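Local coordinates for chymotrypsin-like serine protease (Equine arteritis virus, PDB 1MBM), which probably cleaves the viral replicase polyprotein, acting as a chymotrypsin-like serine endopeptidase, the nsp4 proteinase of the arterivirus, at residues His33-Ala38 with Phe54-Asp59; Glu25-Thr30 with Glu62-Gln67; Trp89-Gly94 with Ser114-Val119. One frame throughout, in Å; residues are numbered along the deposited sequence.

Interaction 1 of 3, residues His33-Ala38 with Phe54-Asp59; sequences HVVGRA and FKKNGD
The histidine-aspartate half of what is probably the Ser-His-Asp charge relay of this chymotrypsin-like proteinase is assembled here, between the short helix 32-35 and the end of strand 48-57 with the turn that follows it, in the first barrel. Asp-59 grips His-33 twice through a single oxygen: OD1 takes the ring N-H of ND1 at 2.8 Å on its syn lone pair and the backbone N of His-33 at 2.9 Å nearly along the C-O axis. The ND1 bond is straight, 162° at the hydrogen, and lies in the imidazole plane, with the carboxylate turned 24° from the ring. OD2 adds a weak bond from ND1 and is also held by Thr-129 OG1, so the rotation of the carboxylate is fixed. His-33 CG sits between its backbone N and carbonyl carbon (chi1 75°). Deeper in the contact, Val-35 CG2 rests over one face of the Phe-54 ring, a CH-pi contact 3.9 Å from the centroid. Beside it Val-35 CG1 meets the extended Lys-56 chain tip to tip at CE, and Lys-56 NZ gives a hydrogen bond to Gly-36 O, just past the helix, at 2.7 Å, from above the carbonyl plane.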
loop_
_atom_site.group_PDB
_atom_site.type_symbol
_atom_site.label_atom_id
_atom_site.label_comp_id
_atom_site.label_asym_id
_atom_site.label_seq_id
_atom_site.Cartn_x
_atom_site.Cartn_y
_atom_site.Cartn_z
ATOM N N HIS A 33 -12.001 3.123 -5.909
ATOM C CA HIS A 33 -12.089 3.897 -7.147
ATOM C C HIS A 33 -11.657 3.075 -8.376
ATOM O O HIS A 33 -11.995 3.414 -9.502
ATOM C CB HIS A 33 -11.322 5.217 -7.045
ATOM C CG HIS A 33 -9.836 5.066 -7.114
ATOM N ND1 HIS A 33 -9.068 4.761 -6.009
ATOM C CD2 HIS A 33 -8.973 5.197 -8.149
ATOM C CE1 HIS A 33 -7.798 4.698 -6.365
ATOM N NE2 HIS A 33 -7.713 4.955 -7.658
ATOM N N VAL A 34 -10.905 2.001 -8.150
ATOM C CA VAL A 34 -10.558 1.072 -9.216
ATOM C C VAL A 34 -11.809 0.257 -9.576
ATOM O O VAL A 34 -12.106 0.021 -10.756
ATOM C CB VAL A 34 -9.413 0.138 -8.787
ATOM C CG1 VAL A 34 -9.305 -1.069 -9.722
ATOM C CG2 VAL A 34 -8.097 0.913 -8.741
ATOM N N VAL A 35 -12.544 -0.158 -8.544
ATOM C CA VAL A 35 -13.796 -0.902 -8.713
ATOM C C VAL A 35 -14.855 -0.054 -9.422
ATOM O O VAL A 35 -15.350 -0.416 -10.491
ATOM C CB VAL A 35 -14.340 -1.381 -7.340
ATOM C CG1 VAL A 35 -15.684 -2.035 -7.498
ATOM C CG2 VAL A 35 -13.366 -2.357 -6.696
ATOM N N GLY A 36 -15.187 1.092 -8.835
ATOM C CA GLY A 36 -16.193 1.968 -9.413
ATOM C C GLY A 36 -17.544 1.774 -8.754
ATOM O O GLY A 36 -17.780 0.759 -8.100
ATOM N N ARG A 37 -18.444 2.731 -8.960
ATOM C CA ARG A 37 -19.764 2.708 -8.333
ATOM C C ARG A 37 -20.613 1.452 -8.594
ATOM O O ARG A 37 -21.349 1.017 -7.722
ATOM C CB ARG A 37 -20.553 3.983 -8.664
ATOM C CG ARG A 37 -22.056 3.745 -8.800
ATOM C CD ARG A 37 -22.959 4.705 -8.047
ATOM N NE ARG A 37 -24.333 4.597 -8.531
ATOM C CZ ARG A 37 -25.255 5.541 -8.395
ATOM N NH1 ARG A 37 -24.966 6.679 -7.778
ATOM N NH2 ARG A 37 -26.472 5.348 -8.877
ATOM N N ALA A 38 -20.499 0.854 -9.774
ATOM C CA ALA A 38 -21.249 -0.367 -10.055
ATOM C C ALA A 38 -20.838 -1.514 -9.117
ATOM O O ALA A 38 -21.456 -2.576 -9.130
ATOM C CB ALA A 38 -21.103 -0.772 -11.509
ATOM N N PHE A 54 -17.685 -5.945 -4.321
ATOM C CA PHE A 54 -16.882 -5.432 -3.213
ATOM C C PHE A 54 -17.640 -4.606 -2.176
ATOM O O PHE A 54 -18.445 -3.744 -2.516
ATOM C CB PHE A 54 -15.756 -4.544 -3.764
ATOM C CG PHE A 54 -14.716 -5.289 -4.548
ATOM C CD1 PHE A 54 -14.950 -5.649 -5.876
ATOM C CD2 PHE A 54 -13.497 -5.615 -3.970
ATOM C CE1 PHE A 54 -13.983 -6.338 -6.605
ATOM C CE2 PHE A 54 -12.538 -6.311 -4.687
ATOM C CZ PHE A 54 -12.788 -6.669 -6.021
ATOM N N LYS A 55 -17.362 -4.857 -0.907
ATOM C CA LYS A 55 -17.868 -3.978 0.135
ATOM C C LYS A 55 -16.798 -2.906 0.340
ATOM O O LYS A 55 -15.598 -3.195 0.326
ATOM C CB LYS A 55 -18.162 -4.744 1.424
ATOM C CG LYS A 55 -19.018 -5.989 1.191
ATOM C CD LYS A 55 -19.979 -6.260 2.343
ATOM C CE LYS A 55 -19.251 -6.345 3.680
ATOM N NZ LYS A 55 -20.219 -6.465 4.811
ATOM N N LYS A 56 -17.233 -1.663 0.505
ATOM C CA LYS A 56 -16.307 -0.550 0.558
ATOM C C LYS A 56 -16.358 0.250 1.845
ATOM O O LYS A 56 -17.410 0.376 2.471
ATOM C CB LYS A 56 -16.586 0.397 -0.614
ATOM C CG LYS A 56 -16.351 -0.213 -1.974
ATOM C CD LYS A 56 -17.090 0.596 -3.027
ATOM C CE LYS A 56 -16.676 0.226 -4.443
ATOM N NZ LYS A 56 -17.545 0.960 -5.408
ATOM N N ASN A 57 -15.199 0.772 2.234
ATOM C CA ASN A 57 -15.083 1.709 3.336
ATOM C C ASN A 57 -14.117 2.788 2.854
ATOM O O ASN A 57 -12.895 2.610 2.883
ATOM C CB ASN A 57 -14.574 1.028 4.608
ATOM C CG ASN A 57 -14.757 1.905 5.834
ATOM O OD1 ASN A 57 -14.917 3.120 5.713
ATOM N ND2 ASN A 57 -14.749 1.298 7.015
ATOM N N GLY A 58 -14.657 3.917 2.407
ATOM C CA GLY A 58 -13.819 4.907 1.758
ATOM C C GLY A 58 -13.217 4.224 0.545
ATOM O O GLY A 58 -13.910 3.471 -0.147
ATOM N N ASP A 59 -11.923 4.433 0.305
ATOM C CA ASP A 59 -11.263 3.833 -0.863
ATOM C C ASP A 59 -10.766 2.395 -0.624
ATOM O O ASP A 59 -10.136 1.812 -1.497
ATOM C CB ASP A 59 -10.116 4.729 -1.353
ATOM C CG ASP A 59 -9.669 4.407 -2.780
ATOM O OD1 ASP A 59 -10.524 4.248 -3.693
ATOM O OD2 ASP A 59 -8.464 4.312 -3.079
#

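Interaction 2 of 3, residues Glu25-Thr30 with Glu62-Gln67; sequences EVVVLT and EAVTTQ
The flat groups here are two carboxylates and an amide, each met by aliphatic carbons at its tip or along its stem. Glu-25 OE1 lies 3.6 Å from Val-64 CG1, Val-26 CG2 touches NE2 of the Gln-67 amide at 3.6 Å, and the carboxylate of Glu-62 ends an extended chain that runs over Val-27 and Leu-29. Glu-62 CG, anti to its backbone N (chi1 166°), meets Val-27 CG1 at 3.7 Å, while its CB lies alongside Leu-29 CD2. Both carboxylates form salt bridges to Arg-22, whose charge probably offsets the repulsion between them. Strands 25-31 and 60-65 are antiparallel neighbours in the closed six-stranded barrel, the first of the two barrels of the chymotrypsin fold. Val-26 pairs with Thr-65 and Val-28 with Ala-63 as hydrogen-bonded pairs, the straightest bond running from Val-28 N to Ala-63 O (2.8 Å, 176° at the hydrogen). Val-27 with Val-64, between them, and Leu-29 with Glu-62, one step further on, are non-hydrogen-bonded pairs. On the face carrying Val-26 and Val-28, next to Leu-70 and Leu-52, Val-26 CG1 lies side by side with Thr-65 CG2 at 3.8 Å.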
loop_
_atom_site.group_PDB
_atom_site.type_symbol
_atom_site.label_atom_id
_atom_site.label_comp_id
_atom_site.label_asym_id
_atom_site.label_seq_id
_atom_site.Cartn_x
_atom_site.Cartn_y
_atom_site.Cartn_z
ATOM N N GLU A 25 -12.616 -18.430 4.074
ATOM C CA GLU A 25 -13.028 -17.659 2.913
ATOM C C GLU A 25 -11.783 -17.100 2.242
ATOM O O GLU A 25 -10.715 -17.002 2.863
ATOM C CB GLU A 25 -14.041 -16.562 3.284
ATOM C CG GLU A 25 -13.444 -15.263 3.799
ATOM C CD GLU A 25 -14.447 -14.430 4.584
ATOM O OE1 GLU A 25 -15.648 -14.435 4.217
ATOM O OE2 GLU A 25 -14.036 -13.773 5.568
ATOM N N VAL A 26 -11.910 -16.790 0.956
ATOM C CA VAL A 26 -10.821 -16.206 0.190
ATOM C C VAL A 26 -11.137 -14.726 0.057
ATOM O O VAL A 26 -12.229 -14.358 -0.378
ATOM C CB VAL A 26 -10.685 -16.894 -1.180
ATOM C CG1 VAL A 26 -9.764 -16.106 -2.099
ATOM C CG2 VAL A 26 -10.178 -18.317 -0.994
ATOM N N VAL A 27 -10.201 -13.878 0.474
ATOM C CA VAL A 27 -10.432 -12.441 0.510
ATOM C C VAL A 27 -9.621 -11.701 -0.545
ATOM O O VAL A 27 -8.424 -11.943 -0.705
ATOM C CB VAL A 27 -10.078 -11.864 1.894
ATOM C CG1 VAL A 27 -10.427 -10.376 1.968
ATOM C CG2 VAL A 27 -10.799 -12.633 2.983
ATOM N N VAL A 28 -10.276 -10.795 -1.256
ATOM C CA VAL A 28 -9.616 -10.012 -2.295
ATOM C C VAL A 28 -9.690 -8.519 -1.962
ATOM O O VAL A 28 -10.771 -7.964 -1.854
ATOM C CB VAL A 28 -10.272 -10.283 -3.677
ATOM C CG1 VAL A 28 -9.631 -9.417 -4.781
ATOM C CG2 VAL A 28 -10.198 -11.778 -4.028
ATOM N N LEU A 29 -8.544 -7.867 -1.833
ATOM C CA LEU A 29 -8.499 -6.426 -1.544
ATOM C C LEU A 29 -8.033 -5.599 -2.732
ATOM O O LEU A 29 -7.175 -6.034 -3.489
ATOM C CB LEU A 29 -7.538 -6.138 -0.399
ATOM C CG LEU A 29 -7.715 -6.958 0.870
ATOM C CD1 LEU A 29 -6.629 -6.581 1.885
ATOM C CD2 LEU A 29 -9.119 -6.773 1.445
ATOM N N THR A 30 -8.580 -4.394 -2.860
ATOM C CA THR A 30 -8.186 -3.439 -3.897
ATOM C C THR A 30 -8.744 -2.075 -3.483
ATOM O O THR A 30 -9.227 -1.918 -2.347
ATOM C CB THR A 30 -8.684 -3.883 -5.326
ATOM O OG1 THR A 30 -8.127 -3.040 -6.345
ATOM C CG2 THR A 30 -10.209 -3.700 -5.490
ATOM N N GLU A 62 -13.100 -4.554 -0.304
ATOM C CA GLU A 62 -12.873 -5.960 0.004
ATOM C C GLU A 62 -13.958 -6.860 -0.573
ATOM O O GLU A 62 -15.156 -6.607 -0.374
ATOM C CB GLU A 62 -12.812 -6.152 1.532
ATOM C CG GLU A 62 -12.907 -7.597 2.007
ATOM C CD GLU A 62 -12.957 -7.695 3.531
ATOM O OE1 GLU A 62 -12.010 -7.247 4.190
ATOM O OE2 GLU A 62 -13.951 -8.203 4.069
ATOM N N ALA A 63 -13.533 -7.916 -1.266
ATOM C CA ALA A 63 -14.447 -8.938 -1.776
ATOM C C ALA A 63 -14.122 -10.267 -1.128
ATOM O O ALA A 63 -12.983 -10.501 -0.708
ATOM C CB ALA A 63 -14.311 -9.079 -3.292
ATOM N N VAL A 64 -15.121 -11.134 -1.040
ATOM C CA VAL A 64 -14.909 -12.481 -0.533
ATOM C C VAL A 64 -15.382 -13.495 -1.566
ATOM O O VAL A 64 -16.309 -13.232 -2.343
ATOM C CB VAL A 64 -15.594 -12.744 0.830
ATOM C CG1 VAL A 64 -15.049 -11.806 1.895
ATOM C CG2 VAL A 64 -17.112 -12.638 0.721
ATOM N N THR A 65 -14.693 -14.625 -1.616
ATOM C CA THR A 65 -15.056 -15.721 -2.500
ATOM C C THR A 65 -14.585 -16.996 -1.816
ATOM O O THR A 65 -14.277 -16.968 -0.626
ATOM C CB THR A 65 -14.495 -15.526 -3.954
ATOM O OG1 THR A 65 -14.750 -16.698 -4.727
ATOM C CG2 THR A 65 -12.987 -15.418 -3.982
ATOM N N THR A 66 -14.573 -18.116 -2.524
ATOM C CA THR A 66 -14.188 -19.380 -1.901
ATOM C C THR A 66 -13.010 -20.027 -2.616
ATOM O O THR A 66 -12.618 -19.600 -3.712
ATOM C CB THR A 66 -15.374 -20.373 -1.865
ATOM O OG1 THR A 66 -15.918 -20.522 -3.182
ATOM C CG2 THR A 66 -16.544 -19.822 -1.048
ATOM N N GLN A 67 -12.464 -21.068 -1.985
ATOM C CA GLN A 67 -11.347 -21.826 -2.538
ATOM C C GLN A 67 -11.718 -22.515 -3.849
ATOM O O GLN A 67 -10.872 -22.690 -4.713
ATOM C CB GLN A 67 -10.841 -22.865 -1.526
ATOM C CG GLN A 67 -9.924 -22.312 -0.439
ATOM C CD GLN A 67 -8.550 -21.940 -0.968
ATOM O OE1 GLN A 67 -8.098 -22.485 -1.983
ATOM N NE2 GLN A 67 -7.881 -21.016 -0.285
#

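Interaction 3 of 3, residues Trp89-Gly94 with Ser114-Val119; sequences WCTATG and SGSAVV
A water molecule bridges the two strands where Cys-90 faces Ala-117: it donates to Cys-90 O at 2.8 Å and accepts from Ala-117 N at 3.0 Å. The reciprocal link is direct, Cys-90 N to Ala-117 O at 2.9 Å, almost perfectly straight (178° at the hydrogen) and nearly along the C=O axis. With the water in place of a direct bond, Cys-90 O and Ala-117 N stand well apart, and Cys-90 also centres an inverse gamma turn. Ser-116 CB packs against Cys-90 O, while its OG turns beside its own backbone N and is hydrogen-bonded to Asp-113 O.

This pairing belongs to the second barrel of the chymotrypsin fold, joining strand 85-91 to strand 117-120 just after Ser-114, the probable nucleophile. On one face of the sheet Trp-89 and Val-118 lie side by side, a non-hydrogen-bonded pair. Both methyls of Val-118 sit over the same indole face: CG2 lies over the five-membered ring, 3.7 Å from its centroid in a CH-pi contact, while CG1, anti to its backbone N (chi1 -179°), covers the six-membered ring. The ring of His-128 also meets the indole, its plane steeply inclined to it, and Val-139 touches both Trp-89 and Val-118. On the other face Cys-90 SG reaches Val-119 CG2 at 4.0 Å.

Beyond the strand the chain reverses in a type I turn from Thr-91 to Gly-94. Thr-91 OG1, placed between its backbone N and carbonyl carbon (chi1 82°), secures the reversal as donor to Gly-94 O at 2.6 Å, in the carbonyl plane, and as acceptor from Thr-93 N in an ST turn. The methyl of the same residue, CG2, lies 3.9 Å from Ser-116 OG.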
loop_
_atom_site.group_PDB
_atom_site.type_symbol
_atom_site.label_atom_id
_atom_site.label_comp_id
_atom_site.label_asym_id
_atom_site.label_seq_id
_atom_site.Cartn_x
_atom_site.Cartn_y
_atom_site.Cartn_z
ATOM N N TRP A 89 4.702 -1.782 -0.641
ATOM C CA TRP A 89 3.587 -1.605 -1.553
ATOM C C TRP A 89 3.707 -2.784 -2.509
ATOM O O TRP A 89 4.658 -2.858 -3.279
ATOM C CB TRP A 89 3.740 -0.298 -2.350
ATOM C CG TRP A 89 3.115 0.917 -1.702
ATOM C CD1 TRP A 89 2.033 1.621 -2.156
ATOM C CD2 TRP A 89 3.552 1.587 -0.516
ATOM N NE1 TRP A 89 1.756 2.671 -1.310
ATOM C CE2 TRP A 89 2.671 2.674 -0.293
ATOM C CE3 TRP A 89 4.584 1.367 0.405
ATOM C CZ2 TRP A 89 2.806 3.543 0.787
ATOM C CZ3 TRP A 89 4.710 2.229 1.487
ATOM C CH2 TRP A 89 3.823 3.302 1.669
ATOM N N CYS A 90 2.755 -3.709 -2.448
ATOM C CA CYS A 90 2.832 -4.943 -3.226
ATOM C C CYS A 90 2.227 -4.781 -4.610
ATOM O O CYS A 90 1.094 -5.200 -4.850
ATOM C CB CYS A 90 2.149 -6.089 -2.473
ATOM S SG CYS A 90 2.768 -6.316 -0.778
ATOM N N THR A 91 2.983 -4.178 -5.521
ATOM C CA THR A 91 2.459 -3.942 -6.863
ATOM C C THR A 91 2.575 -5.180 -7.737
ATOM O O THR A 91 3.232 -6.163 -7.380
ATOM C CB THR A 91 3.172 -2.751 -7.545
ATOM O OG1 THR A 91 4.424 -3.177 -8.105
ATOM C CG2 THR A 91 3.563 -1.700 -6.526
ATOM N N ALA A 92 1.949 -5.120 -8.902
ATOM C CA ALA A 92 2.011 -6.230 -9.845
ATOM C C ALA A 92 3.385 -6.395 -10.507
ATOM O O ALA A 92 3.610 -7.359 -11.235
ATOM C CB ALA A 92 0.943 -6.079 -10.878
ATOM N N THR A 93 4.306 -5.466 -10.261
ATOM C CA THR A 93 5.650 -5.588 -10.825
ATOM C C THR A 93 6.705 -5.590 -9.738
ATOM O O THR A 93 7.829 -5.150 -9.956
ATOM C CB THR A 93 5.958 -4.468 -11.835
ATOM O OG1 THR A 93 5.467 -3.223 -11.335
ATOM C CG2 THR A 93 5.174 -4.671 -13.135
ATOM N N GLY A 94 6.339 -6.085 -8.561
ATOM C CA GLY A 94 7.277 -6.164 -7.462
ATOM C C GLY A 94 6.925 -5.248 -6.307
ATOM O O GLY A 94 6.117 -4.321 -6.451
ATOM N N SER A 114 -2.761 1.587 -7.978
ATOM C CA SER A 114 -3.872 1.831 -7.054
ATOM C C SER A 114 -4.462 0.489 -6.643
ATOM O O SER A 114 -4.656 -0.395 -7.476
ATOM C CB SER A 114 -4.939 2.724 -7.694
ATOM O OG SER A 114 -4.511 4.079 -7.709
ATOM N N GLY A 115 -4.711 0.327 -5.352
ATOM C CA GLY A 115 -5.241 -0.922 -4.849
ATOM C C GLY A 115 -4.219 -1.894 -4.286
ATOM O O GLY A 115 -4.615 -2.855 -3.622
ATOM N N SER A 116 -2.930 -1.680 -4.570
ATOM C CA SER A 116 -1.873 -2.543 -4.034
ATOM C C SER A 116 -1.972 -2.611 -2.517
ATOM O O SER A 116 -2.208 -1.601 -1.857
ATOM C CB SER A 116 -0.461 -2.034 -4.394
ATOM O OG SER A 116 -0.275 -1.883 -5.806
ATOM N N ALA A 117 -1.790 -3.799 -1.963
ATOM C CA ALA A 117 -1.801 -3.935 -0.512
ATOM C C ALA A 117 -0.552 -3.238 -0.022
ATOM O O ALA A 117 0.493 -3.302 -0.673
ATOM C CB ALA A 117 -1.772 -5.402 -0.103
ATOM N N VAL A 118 -0.679 -2.522 1.085
ATOM C CA VAL A 118 0.475 -1.919 1.721
ATOM C C VAL A 118 0.682 -2.743 2.988
ATOM O O VAL A 118 -0.205 -2.822 3.835
ATOM C CB VAL A 118 0.244 -0.429 2.032
ATOM C CG1 VAL A 118 1.462 0.173 2.670
ATOM C CG2 VAL A 118 -0.101 0.332 0.769
ATOM N N VAL A 119 1.828 -3.400 3.109
ATOM C CA VAL A 119 2.014 -4.309 4.235
ATOM C C VAL A 119 3.240 -3.997 5.082
ATOM O O VAL A 119 4.221 -3.443 4.595
ATOM C CB VAL A 119 2.076 -5.821 3.792
ATOM C CG1 VAL A 119 0.907 -6.184 2.850
ATOM C CG2 VAL A 119 3.395 -6.157 3.139
HETATM O O HOH W 1 -1.428 -5.946 -3.961
#

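Interactions 1 and 2 share the first barrel: strand 25-31 runs on into the helix bearing His-33, and strand 48-57 pairs with strand 60-65, with a probable hydrogen bond from Lys-55 N to Glu-62 O (2.9 Å). Phe-54 CE2 and Val-35 CG2 both pack on Thr-30 CG2, each at 3.6 Å, tying the two contacts, whose centres lie about 14 Å apart. Interaction 3 belongs to the second barrel, its centre about 17 Å from that of interaction 1. The probable active site spans the cleft between the two barrels: His-33 NE2 stands 3.3 Å from Ser-114 OG, a weak hydrogen bond, with Val-34 CG2 against Ser-114 CB.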